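Side-chain contacts in acyl-CoA dehydrogenase (PDB 3OWA), which binds FAD and, as in other acyl-CoA dehydrogenases, probably catalyses alpha,beta-dehydrogenation of acyl-CoA thioesters: residues 62-67 and 222-227; 320-325 and 510-515; 333-338 and 351-356; 358-363 and 502-507. All coordinates share one frame; numbering follows the deposited sequence.

Contact 1 of 4, residues 62-67 and 222-227; sequences HEFDRS and SPEEKK
His62 and Glu224, whose CA atoms stand 8.9 Å apart, mark the closest backbone approach between the turn leading into helix 64-76 and the irregular 222-227 segment, and side chains bridge the gap. His62 has a positive phi of 67°: it is the C' residue of a Schellman motif that ends the preceding helix, with Glu63 N bonded to Tyr58 O and His62 N to Leu59 O. Its imidazole leans against the aliphatic part of Glu224, ND1 lying 4.0 Å from CG of Glu224. Phe64 CZ covers one face of this imidazole, 3.5 Å above the plane toward the rim, and across the contact the phenyl ring meets the carboxylate with CE2, 3.4 Å from Glu224 OE2. The Phe64 ring and the carboxylate are inclined by 48°. The contact joins the helical N-terminal domain to the beta-rich middle domain of the acyl-CoA dehydrogenase fold, close to bound FAD, which Lys227 touches. Glu224 reaches the aromatic pair through a bend at chi2 (-71°), while its carboxylate is held on its own domain: OE2 is hydrogen-bonded to Ser234 OG and forms a salt bridge with Arg236 NE, and OE1 accepts from Thr235 N. Glu225 and Lys227 also pack on Met389 of the second subunit.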
loop_
_atom_site.group_PDB
_atom_site.type_symbol
_atom_site.label_atom_id
_atom_site.label_comp_id
_atom_site.label_asym_id
_atom_site.label_seq_id
_atom_site.Cartn_x
_atom_site.Cartn_y
_atom_site.Cartn_z
ATOM N N HIS A 62 -16.582 1.521 20.443
ATOM C CA HIS A 62 -17.520 2.668 20.490
ATOM C C HIS A 62 -18.079 2.884 21.875
ATOM O O HIS A 62 -19.228 3.311 22.030
ATOM C CB HIS A 62 -18.675 2.516 19.476
ATOM C CG HIS A 62 -18.218 2.615 18.063
ATOM N ND1 HIS A 62 -19.086 2.594 16.994
ATOM C CD2 HIS A 62 -16.973 2.748 17.537
ATOM C CE1 HIS A 62 -18.401 2.693 15.870
ATOM N NE2 HIS A 62 -17.117 2.799 16.165
ATOM N N GLU A 63 -17.262 2.623 22.884
ATOM C CA GLU A 63 -17.674 3.001 24.205
ATOM C C GLU A 63 -17.284 4.460 24.428
ATOM O O GLU A 63 -16.302 4.749 25.102
ATOM C CB GLU A 63 -17.055 2.079 25.254
ATOM C CG GLU A 63 -17.591 0.678 25.147
ATOM C CD GLU A 63 -17.289 -0.180 26.372
ATOM O OE1 GLU A 63 -16.932 0.356 27.464
ATOM O OE2 GLU A 63 -17.425 -1.414 26.225
ATOM N N PHE A 64 -18.098 5.376 23.899
ATOM C CA PHE A 64 -17.697 6.791 23.800
ATOM C C PHE A 64 -17.688 7.551 25.147
ATOM O O PHE A 64 -16.988 8.558 25.304
ATOM C CB PHE A 64 -18.547 7.506 22.727
ATOM C CG PHE A 64 -18.296 7.028 21.319
ATOM C CD1 PHE A 64 -17.031 7.000 20.806
ATOM C CD2 PHE A 64 -19.360 6.658 20.485
ATOM C CE1 PHE A 64 -16.763 6.565 19.539
ATOM C CE2 PHE A 64 -19.106 6.232 19.167
ATOM C CZ PHE A 64 -17.815 6.191 18.685
ATOM N N ASP A 65 -18.428 7.040 26.135
ATOM C CA ASP A 65 -18.342 7.551 27.464
ATOM C C ASP A 65 -16.880 7.581 27.940
ATOM O O ASP A 65 -16.471 8.488 28.666
ATOM C CB ASP A 65 -19.193 6.706 28.408
ATOM C CG ASP A 65 -20.682 6.923 28.198
ATOM O OD1 ASP A 65 -21.060 7.682 27.255
ATOM O OD2 ASP A 65 -21.464 6.304 28.961
ATOM N N ARG A 66 -16.108 6.581 27.544
ATOM C CA ARG A 66 -14.681 6.496 27.971
ATOM C C ARG A 66 -13.858 7.528 27.237
ATOM O O ARG A 66 -12.998 8.166 27.837
ATOM C CB ARG A 66 -14.123 5.109 27.706
ATOM C CG ARG A 66 -14.740 3.981 28.545
ATOM C CD ARG A 66 -14.200 2.666 28.016
ATOM N NE ARG A 66 -14.808 1.488 28.628
ATOM C CZ ARG A 66 -14.300 0.849 29.671
ATOM N NH1 ARG A 66 -13.179 1.294 30.223
ATOM N NH2 ARG A 66 -14.915 -0.228 30.155
ATOM N N SER A 67 -14.127 7.734 25.942
ATOM C CA SER A 67 -13.428 8.797 25.190
ATOM C C SER A 67 -13.644 10.124 25.855
ATOM O O SER A 67 -12.689 10.892 26.057
ATOM C CB SER A 67 -14.024 8.953 23.766
ATOM O OG SER A 67 -13.896 7.735 23.072
ATOM N N SER A 222 -26.944 11.026 12.635
ATOM C CA SER A 222 -27.257 9.666 12.159
ATOM C C SER A 222 -26.560 8.665 13.071
ATOM O O SER A 222 -25.779 9.043 13.937
ATOM C CB SER A 222 -26.687 9.508 10.742
ATOM O OG SER A 222 -25.268 9.415 10.836
ATOM N N PRO A 223 -26.812 7.367 12.867
ATOM C CA PRO A 223 -26.015 6.347 13.498
ATOM C C PRO A 223 -24.516 6.442 13.111
ATOM O O PRO A 223 -24.166 7.047 12.074
ATOM C CB PRO A 223 -26.618 5.043 12.914
ATOM C CG PRO A 223 -28.058 5.419 12.559
ATOM C CD PRO A 223 -27.895 6.800 12.010
ATOM N N GLU A 224 -23.639 5.881 13.947
ATOM C CA GLU A 224 -22.207 5.740 13.601
ATOM C C GLU A 224 -21.966 5.079 12.243
ATOM O O GLU A 224 -22.671 4.148 11.882
ATOM C CB GLU A 224 -21.485 4.922 14.633
ATOM C CG GLU A 224 -21.325 5.675 15.939
ATOM C CD GLU A 224 -20.311 6.842 15.875
ATOM O OE1 GLU A 224 -19.315 6.680 15.154
ATOM O OE2 GLU A 224 -20.474 7.904 16.572
ATOM N N GLU A 225 -20.966 5.545 11.502
ATOM C CA GLU A 225 -20.502 4.826 10.324
ATOM C C GLU A 225 -19.737 3.569 10.713
ATOM O O GLU A 225 -19.125 3.506 11.814
ATOM C CB GLU A 225 -19.520 5.714 9.522
ATOM C CG GLU A 225 -20.146 6.966 9.029
ATOM C CD GLU A 225 -21.024 6.732 7.842
ATOM O OE1 GLU A 225 -21.456 7.735 7.237
ATOM O OE2 GLU A 225 -21.263 5.567 7.462
ATOM N N LYS A 226 -19.773 2.574 9.833
ATOM C CA LYS A 226 -18.939 1.363 9.948
ATOM C C LYS A 226 -17.694 1.555 9.110
ATOM O O LYS A 226 -17.776 1.746 7.919
ATOM C CB LYS A 226 -19.749 0.117 9.531
ATOM C CG LYS A 226 -20.959 -0.115 10.400
ATOM C CD LYS A 226 -21.794 -1.267 9.896
ATOM C CE LYS A 226 -23.047 -1.456 10.761
ATOM N NZ LYS A 226 -24.175 -0.582 10.300
ATOM N N LYS A 227 -16.524 1.608 9.737
ATOM C CA LYS A 227 -15.351 2.087 9.036
ATOM C C LYS A 227 -14.289 1.018 8.958
ATOM O O LYS A 227 -14.184 0.173 9.872
ATOM C CB LYS A 227 -14.703 3.308 9.788
ATOM C CG LYS A 227 -15.722 4.462 9.978
ATOM C CD LYS A 227 -15.086 5.831 10.353
ATOM C CE LYS A 227 -14.288 5.888 11.689
ATOM N NZ LYS A 227 -15.036 5.309 12.852
#

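Contact 2 of 4, residues 320-325 and 510-515; sequences AAESSV and VLRTEK
Glu322 OE1 is gripped by Arg512 and by the hydroxyl of Tyr595, a residue near the C-terminus. The main bond from the arginine is NH1 to OE1 of Glu322, 2.8 Å long with an N-H...O angle of 170°; NH2 adds a weak, bent bond to the same oxygen at 3.4 Å. The oxygen lies in the guanidinium plane, yet the arginine meets it from above the carboxylate plane, the two flat groups being turned 69° against each other. This is therefore a one-oxygen salt bridge and not a parallel two-oxygen pair. Glu322 OE2 faces elsewhere, to Lys281 and to a water that donates to it at 2.8 Å and weakly accepts from Arg512 NH2. The second hydrogen of NH1 goes to Ser323 OG at 3.2 Å, an oxygen that also bonds to Tyr319 O one turn back. Arg512 spans the gap with its chain extended from CG to NE, CG lying opposite the backbone N (chi1 174°), and its CD rests 3.2 Å from Ser323 OG. Glu31 takes NE, so all three guanidinium nitrogens have partners, and the buried charge is probably well compensated. Within the mainly helical C-terminal part, the contact ties helix 305-336 to helix 490-520; helix 257-293 packs on Glu322 and supplies Lys281, and helix 526-554 packs on both segments.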
loop_
_atom_site.group_PDB
_atom_site.type_symbol
_atom_site.label_atom_id
_atom_site.label_comp_id
_atom_site.label_asym_id
_atom_site.label_seq_id
_atom_site.Cartn_x
_atom_site.Cartn_y
_atom_site.Cartn_z
ATOM N N ALA A 320 13.414 11.380 7.061
ATOM C CA ALA A 320 13.149 12.477 6.132
ATOM C C ALA A 320 11.806 13.150 6.439
ATOM O O ALA A 320 11.722 14.380 6.401
ATOM C CB ALA A 320 13.250 12.035 4.660
ATOM N N ALA A 321 10.785 12.365 6.799
ATOM C CA ALA A 321 9.476 12.932 7.153
ATOM C C ALA A 321 9.527 13.781 8.421
ATOM O O ALA A 321 8.965 14.885 8.482
ATOM C CB ALA A 321 8.386 11.800 7.282
ATOM N N GLU A 322 10.165 13.241 9.458
ATOM C CA GLU A 322 10.290 13.955 10.710
ATOM C C GLU A 322 11.046 15.279 10.493
ATOM O O GLU A 322 10.617 16.321 10.995
ATOM C CB GLU A 322 11.038 13.117 11.747
ATOM C CG GLU A 322 11.226 13.822 13.077
ATOM C CD GLU A 322 12.188 13.089 14.000
ATOM O OE1 GLU A 322 13.249 12.554 13.534
ATOM O OE2 GLU A 322 11.883 13.059 15.212
ATOM N N SER A 323 12.149 15.233 9.742
ATOM C CA SER A 323 12.919 16.446 9.454
ATOM C C SER A 323 12.087 17.494 8.717
ATOM O O SER A 323 12.090 18.669 9.086
ATOM C CB SER A 323 14.189 16.140 8.663
ATOM O OG SER A 323 14.928 15.084 9.259
ATOM N N SER A 324 11.389 17.095 7.669
ATOM C CA SER A 324 10.680 18.086 6.886
ATOM C C SER A 324 9.412 18.643 7.594
ATOM O O SER A 324 9.049 19.813 7.410
ATOM C CB SER A 324 10.365 17.554 5.467
ATOM O OG SER A 324 9.532 16.419 5.523
ATOM N N VAL A 325 8.763 17.824 8.421
ATOM C CA VAL A 325 7.582 18.292 9.170
ATOM C C VAL A 325 7.965 19.337 10.231
ATOM O O VAL A 325 7.302 20.371 10.342
ATOM C CB VAL A 325 6.751 17.121 9.793
ATOM C CG1 VAL A 325 5.608 17.643 10.587
ATOM C CG2 VAL A 325 6.173 16.238 8.688
ATOM N N VAL A 510 19.150 16.805 4.662
ATOM C CA VAL A 510 20.544 17.277 4.515
ATOM C C VAL A 510 20.885 18.338 5.558
ATOM O O VAL A 510 21.895 18.231 6.260
ATOM C CB VAL A 510 20.845 17.819 3.104
ATOM C CG1 VAL A 510 22.233 18.480 3.069
ATOM C CG2 VAL A 510 20.807 16.693 2.096
ATOM N N LEU A 511 20.013 19.338 5.668
ATOM C CA LEU A 511 20.265 20.491 6.522
ATOM C C LEU A 511 20.233 20.099 7.972
ATOM O O LEU A 511 21.049 20.584 8.753
ATOM C CB LEU A 511 19.286 21.634 6.231
ATOM C CG LEU A 511 19.490 22.316 4.870
ATOM C CD1 LEU A 511 18.415 23.376 4.621
ATOM C CD2 LEU A 511 20.886 22.921 4.770
ATOM N N ARG A 512 19.310 19.202 8.335
ATOM C CA ARG A 512 19.246 18.720 9.718
ATOM C C ARG A 512 20.512 17.953 10.097
ATOM O O ARG A 512 21.048 18.124 11.207
ATOM C CB ARG A 512 18.001 17.848 9.961
ATOM C CG ARG A 512 17.973 17.223 11.334
ATOM C CD ARG A 512 16.762 16.351 11.508
ATOM N NE ARG A 512 16.769 15.764 12.834
ATOM C CZ ARG A 512 15.912 14.842 13.242
ATOM N NH1 ARG A 512 14.951 14.410 12.414
ATOM N NH2 ARG A 512 16.004 14.364 14.479
ATOM N N THR A 513 20.988 17.117 9.183
ATOM C CA THR A 513 22.194 16.343 9.433
ATOM C C THR A 513 23.431 17.301 9.486
ATOM O O THR A 513 24.283 17.190 10.364
ATOM C CB THR A 513 22.362 15.216 8.382
ATOM O OG1 THR A 513 21.161 14.401 8.344
ATOM C CG2 THR A 513 23.596 14.358 8.691
ATOM N N GLU A 514 23.484 18.243 8.554
ATOM C CA GLU A 514 24.537 19.248 8.507
ATOM C C GLU A 514 24.578 20.041 9.808
ATOM O O GLU A 514 25.652 20.224 10.407
ATOM C CB GLU A 514 24.286 20.183 7.327
ATOM C CG GLU A 514 25.461 21.089 6.988
ATOM C CD GLU A 514 25.124 22.114 5.899
ATOM O OE1 GLU A 514 24.333 21.779 4.974
ATOM O OE2 GLU A 514 25.644 23.260 5.987
ATOM N N LYS A 515 23.409 20.491 10.264
ATOM C CA LYS A 515 23.324 21.190 11.536
ATOM C C LYS A 515 23.819 20.347 12.721
ATOM O O LYS A 515 24.553 20.852 13.584
ATOM C CB LYS A 515 21.909 21.740 11.780
ATOM C CG LYS A 515 21.671 22.121 13.240
ATOM C CD LYS A 515 21.142 23.519 13.432
ATOM C CE LYS A 515 19.865 23.778 12.711
ATOM N NZ LYS A 515 19.172 24.909 13.403
HETATM O O HOH W 1 14.221 12.502 16.593
#

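Contact 3 of 4, residues 333-338 and 351-356; sequences ESRMST and AASIAE
Arg335 and Ser353 bring together segments of helix 305-336 and helix 348-355, within the mainly helical C-terminal domain of the acyl-CoA dehydrogenase fold. The CA atoms of this pair are only 5.5 Å apart, close enough for the small serine to pack directly against the neighbouring helix. Van der Waals contact comes first: CB of Arg335 lies 3.9 Å from CB of Ser353, and SE of Met336, a selenomethionine, stands 4.2 Å from the serine OG. That hydroxyl bonds to Ala349 O within its own helix. The carbonyl oxygen of Ser353, covered by the arginine's CB and CG, is buried without a polar partner in the model.

The electrostatic part involves Arg335, which bends at chi2 (73°) and swings its guanidinium over to Glu356. NH2 is 3.4 Å from OE2 of Glu356, but the oxygen sits well out of the guanidinium plane and no N-H points at it, so charge alone links them. Glu356 OE2 is instead hydrogen-bonded to Gly14 N of the N-terminal segment, while the guanidinium lies obliquely against the glutamate's chain, with Arg335 NE 3.8 Å from CG of Glu356.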
loop_
_atom_site.group_PDB
_atom_site.type_symbol
_atom_site.label_atom_id
_atom_site.label_comp_id
_atom_site.label_asym_id
_atom_site.label_seq_id
_atom_site.Cartn_x
_atom_site.Cartn_y
_atom_site.Cartn_z
ATOM N N GLU A 333 6.644 28.910 13.647
ATOM C CA GLU A 333 7.116 29.505 14.913
ATOM C C GLU A 333 7.963 30.762 14.721
ATOM O O GLU A 333 7.876 31.699 15.517
ATOM C CB GLU A 333 7.924 28.508 15.754
ATOM C CG GLU A 333 7.216 27.960 16.983
ATOM C CD GLU A 333 6.677 29.034 17.921
ATOM O OE1 GLU A 333 5.442 29.061 18.097
ATOM O OE2 GLU A 333 7.463 29.843 18.486
ATOM N N SER A 334 8.793 30.788 13.683
ATOM C CA SER A 334 9.645 31.951 13.496
ATOM C C SER A 334 8.881 33.109 12.837
ATOM O O SER A 334 9.303 34.259 12.913
ATOM C CB SER A 334 10.943 31.604 12.767
ATOM O OG SER A 334 10.710 31.419 11.396
ATOM N N ARG A 335 7.754 32.803 12.208
ATOM C CA ARG A 335 6.888 33.844 11.684
ATOM C C ARG A 335 6.048 34.426 12.828
ATOM O O ARG A 335 5.754 35.632 12.852
ATOM C CB ARG A 335 5.997 33.281 10.583
ATOM C CG ARG A 335 5.682 34.252 9.483
ATOM C CD ARG A 335 6.888 34.478 8.597
ATOM N NE ARG A 335 6.520 34.969 7.268
ATOM C CZ ARG A 335 7.392 35.229 6.292
ATOM N NH1 ARG A 335 8.696 35.057 6.486
ATOM N NH2 ARG A 335 6.966 35.673 5.112
HETATM N N MSE A 336 5.677 33.547 13.766
HETATM C CA MSE A 336 4.990 33.891 15.010
HETATM C C MSE A 336 5.814 34.829 15.903
HETATM O O MSE A 336 5.244 35.676 16.601
HETATM C CB MSE A 336 4.678 32.629 15.822
HETATM C CG MSE A 336 3.589 31.721 15.248
HETATM SE SE MSE A 336 1.851 32.502 15.348
HETATM C CE MSE A 336 1.644 32.451 17.278
ATOM N N SER A 337 7.138 34.654 15.890
ATOM C CA SER A 337 8.083 35.481 16.661
ATOM C C SER A 337 7.926 36.976 16.425
ATOM O O SER A 337 8.161 37.775 17.331
ATOM C CB SER A 337 9.531 35.087 16.343
ATOM O OG SER A 337 9.911 33.917 17.042
ATOM N N THR A 338 7.536 37.343 15.206
ATOM C CA THR A 338 7.366 38.744 14.807
ATOM C C THR A 338 6.186 39.410 15.510
ATOM O O THR A 338 6.169 40.627 15.711
ATOM C CB THR A 338 7.145 38.827 13.294
ATOM O OG1 THR A 338 8.213 38.138 12.643
ATOM C CG2 THR A 338 7.115 40.273 12.809
ATOM N N ALA A 351 -3.058 32.967 11.747
ATOM C CA ALA A 351 -3.497 32.292 10.513
ATOM C C ALA A 351 -2.590 32.611 9.301
ATOM O O ALA A 351 -2.184 31.695 8.579
ATOM C CB ALA A 351 -4.974 32.611 10.211
ATOM N N ALA A 352 -2.260 33.892 9.100
ATOM C CA ALA A 352 -1.360 34.296 8.014
ATOM C C ALA A 352 0.064 33.773 8.207
ATOM O O ALA A 352 0.742 33.493 7.244
ATOM C CB ALA A 352 -1.359 35.811 7.847
ATOM N N SER A 353 0.501 33.603 9.452
ATOM C CA SER A 353 1.847 33.091 9.749
ATOM C C SER A 353 2.031 31.658 9.279
ATOM O O SER A 353 3.152 31.228 9.018
ATOM C CB SER A 353 2.165 33.145 11.249
ATOM O OG SER A 353 2.309 34.478 11.721
ATOM N N ILE A 354 0.932 30.910 9.190
ATOM C CA ILE A 354 1.011 29.560 8.636
ATOM C C ILE A 354 0.605 29.507 7.180
ATOM O O ILE A 354 1.203 28.764 6.439
ATOM C CB ILE A 354 0.228 28.516 9.466
ATOM C CG1 ILE A 354 0.478 27.099 8.932
ATOM C CG2 ILE A 354 -1.246 28.871 9.532
ATOM C CD1 ILE A 354 1.973 26.617 9.064
ATOM N N ALA A 355 -0.400 30.292 6.778
ATOM C CA ALA A 355 -0.835 30.328 5.380
ATOM C C ALA A 355 0.360 30.646 4.462
ATOM O O ALA A 355 0.415 30.148 3.339
ATOM C CB ALA A 355 -1.986 31.326 5.168
ATOM N N GLU A 356 1.330 31.410 4.972
ATOM C CA GLU A 356 2.584 31.726 4.247
ATOM C C GLU A 356 3.239 30.432 3.762
ATOM O O GLU A 356 3.809 30.373 2.653
ATOM C CB GLU A 356 3.546 32.492 5.168
ATOM C CG GLU A 356 4.958 32.651 4.651
ATOM C CD GLU A 356 5.034 33.564 3.425
ATOM O OE1 GLU A 356 4.118 34.390 3.227
ATOM O OE2 GLU A 356 6.007 33.459 2.649
#

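Contact 4 of 4, residues 358-363 and 502-507; sequences AIECSL and NLYAME
Leu363 and Tyr504 hold the nearest CA atoms, 7.9 Å apart, of two helical segments, 358-363 at the start of helix 358-383 and 502-507 within helix 490-520. Both belong to the helical C-terminal part of the acyl-CoA dehydrogenase fold, and their meeting, deep in the chain, joins elements well over a hundred residues apart in sequence. Tyr504 does the spanning. Its CG lies anti to the backbone N (chi1 -169°), which sends the ring across to the other helix, where Leu363 touches its base and Glu360 its far end. At the base, CD1 of Leu363 packs 3.7 Å from CB of Tyr504 and 3.9 Å from CG and CD2 of the ring, a purely apolar contact. Leu363 also packs on Val418 of helix 411-427 and on Phe17, whose ring meets that of Tyr504 at about 40°.

At the phenol end the partner is the aliphatic part of Glu360, running at about a right angle to the tyrosine. The glutamate bends at chi2 (87°), carrying its carboxylate away from the hydroxyl, and OE1 accepts from Gly15 N. The buried hydroxyl is satisfied by Thr328 of helix 305-336, which also touches Glu360, so a third helix closes the site. Glu360 thus meets the phenol through carbon, its CG standing 3.5 Å from OH and 3.6 Å from CZ of Tyr504.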
loop_
_atom_site.group_PDB
_atom_site.type_symbol
_atom_site.label_atom_id
_atom_site.label_comp_id
_atom_site.label_asym_id
_atom_site.label_seq_id
_atom_site.Cartn_x
_atom_site.Cartn_y
_atom_site.Cartn_z
ATOM N N ALA A 358 1.724 27.432 3.071
ATOM C CA ALA A 358 0.737 26.472 2.538
ATOM C C ALA A 358 1.401 25.383 1.711
ATOM O O ALA A 358 0.967 24.239 1.769
ATOM C CB ALA A 358 -0.373 27.164 1.737
ATOM N N ILE A 359 2.453 25.725 0.953
ATOM C CA ILE A 359 3.143 24.729 0.135
ATOM C C ILE A 359 3.778 23.636 0.988
ATOM O O ILE A 359 3.530 22.458 0.780
ATOM C CB ILE A 359 4.179 25.337 -0.822
ATOM C CG1 ILE A 359 3.472 26.123 -1.923
ATOM C CG2 ILE A 359 5.042 24.232 -1.426
ATOM C CD1 ILE A 359 4.414 27.056 -2.731
ATOM N N GLU A 360 4.612 24.043 1.927
ATOM C CA GLU A 360 5.238 23.141 2.872
ATOM C C GLU A 360 4.201 22.274 3.629
ATOM O O GLU A 360 4.435 21.091 3.854
ATOM C CB GLU A 360 6.120 23.954 3.841
ATOM C CG GLU A 360 7.324 24.634 3.147
ATOM C CD GLU A 360 7.025 26.038 2.550
ATOM O OE1 GLU A 360 8.009 26.748 2.268
ATOM O OE2 GLU A 360 5.830 26.426 2.361
ATOM N N CYS A 361 3.057 22.851 4.009
ATOM C CA CYS A 361 1.995 22.084 4.711
ATOM C C CYS A 361 1.444 20.952 3.855
ATOM O O CYS A 361 1.265 19.816 4.340
ATOM C CB CYS A 361 0.827 23.006 5.134
ATOM S SG CYS A 361 1.268 24.184 6.462
ATOM N N SER A 362 1.160 21.248 2.590
ATOM C CA SER A 362 0.640 20.244 1.656
ATOM C C SER A 362 1.679 19.161 1.394
ATOM O O SER A 362 1.352 17.970 1.386
ATOM C CB SER A 362 0.213 20.895 0.337
ATOM O OG SER A 362 -1.149 21.282 0.398
ATOM N N LEU A 363 2.935 19.562 1.204
ATOM C CA LEU A 363 4.013 18.574 1.065
ATOM C C LEU A 363 4.121 17.631 2.260
ATOM O O LEU A 363 4.319 16.441 2.067
ATOM C CB LEU A 363 5.389 19.219 0.803
ATOM C CG LEU A 363 5.515 20.194 -0.381
ATOM C CD1 LEU A 363 6.918 20.807 -0.396
ATOM C CD2 LEU A 363 5.142 19.541 -1.728
ATOM N N ASN A 502 9.864 15.614 -3.037
ATOM C CA ASN A 502 11.126 14.908 -2.806
ATOM C C ASN A 502 12.251 15.856 -2.484
ATOM O O ASN A 502 13.036 15.596 -1.587
ATOM C CB ASN A 502 11.492 14.031 -4.005
ATOM C CG ASN A 502 10.843 12.661 -3.931
ATOM O OD1 ASN A 502 10.252 12.283 -2.918
ATOM N ND2 ASN A 502 10.943 11.921 -5.003
ATOM N N LEU A 503 12.305 16.971 -3.204
ATOM C CA LEU A 503 13.307 18.004 -2.936
ATOM C C LEU A 503 13.266 18.572 -1.493
ATOM O O LEU A 503 14.303 18.688 -0.820
ATOM C CB LEU A 503 13.208 19.106 -4.005
ATOM C CG LEU A 503 13.889 20.393 -3.592
ATOM C CD1 LEU A 503 15.366 20.261 -3.894
ATOM C CD2 LEU A 503 13.252 21.604 -4.265
ATOM N N TYR A 504 12.068 18.913 -1.031
ATOM C CA TYR A 504 11.848 19.416 0.330
ATOM C C TYR A 504 12.269 18.406 1.405
ATOM O O TYR A 504 12.904 18.763 2.401
ATOM C CB TYR A 504 10.365 19.828 0.525
ATOM C CG TYR A 504 10.076 20.594 1.796
ATOM C CD1 TYR A 504 10.773 21.772 2.100
ATOM C CD2 TYR A 504 9.117 20.147 2.695
ATOM C CE1 TYR A 504 10.518 22.489 3.265
ATOM C CE2 TYR A 504 8.842 20.858 3.865
ATOM C CZ TYR A 504 9.554 22.034 4.140
ATOM O OH TYR A 504 9.291 22.732 5.302
ATOM N N ALA A 505 11.909 17.150 1.220
ATOM C CA ALA A 505 12.332 16.123 2.172
ATOM C C ALA A 505 13.867 15.923 2.154
ATOM O O ALA A 505 14.501 15.815 3.217
ATOM C CB ALA A 505 11.613 14.808 1.869
HETATM N N MSE A 506 14.450 15.878 0.959
HETATM C CA MSE A 506 15.917 15.734 0.803
HETATM C C MSE A 506 16.655 16.863 1.478
HETATM O O MSE A 506 17.569 16.629 2.252
HETATM C CB MSE A 506 16.316 15.736 -0.669
HETATM C CG MSE A 506 15.993 14.475 -1.415
HETATM SE SE MSE A 506 16.451 14.704 -3.275
HETATM C CE MSE A 506 18.365 14.910 -3.111
ATOM N N GLU A 507 16.274 18.100 1.169
ATOM C CA GLU A 507 16.935 19.271 1.763
ATOM C C GLU A 507 16.784 19.314 3.286
ATOM O O GLU A 507 17.726 19.651 4.008
ATOM C CB GLU A 507 16.402 20.559 1.129
ATOM C CG GLU A 507 17.058 21.831 1.668
ATOM C CD GLU A 507 16.457 23.139 1.104
ATOM O OE1 GLU A 507 17.236 23.994 0.621
ATOM O OE2 GLU A 507 15.214 23.331 1.148
#

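Overall arrangement
Contact 1 stands apart at the surface, about 35 Å between centres from contact 4, and joins the N-terminal and middle domains through an aromatic pair on a glutamate whose carboxylate is bonded within its own domain. The other three lie in the helical C-terminal part. Contacts 2 and 4 are buried, share helix 490-520 and touch through Ser324 and Tyr504; one is a charged cluster, the other an apolar and aromatic join. Contact 3, partly buried, uses helix 305-336 as contact 2 does, but its salt bridge is loose and lacks a directed hydrogen bond. It meets contact 4 where Ile354 packs on Cys361, and both are nested within the loop closed by contact 2.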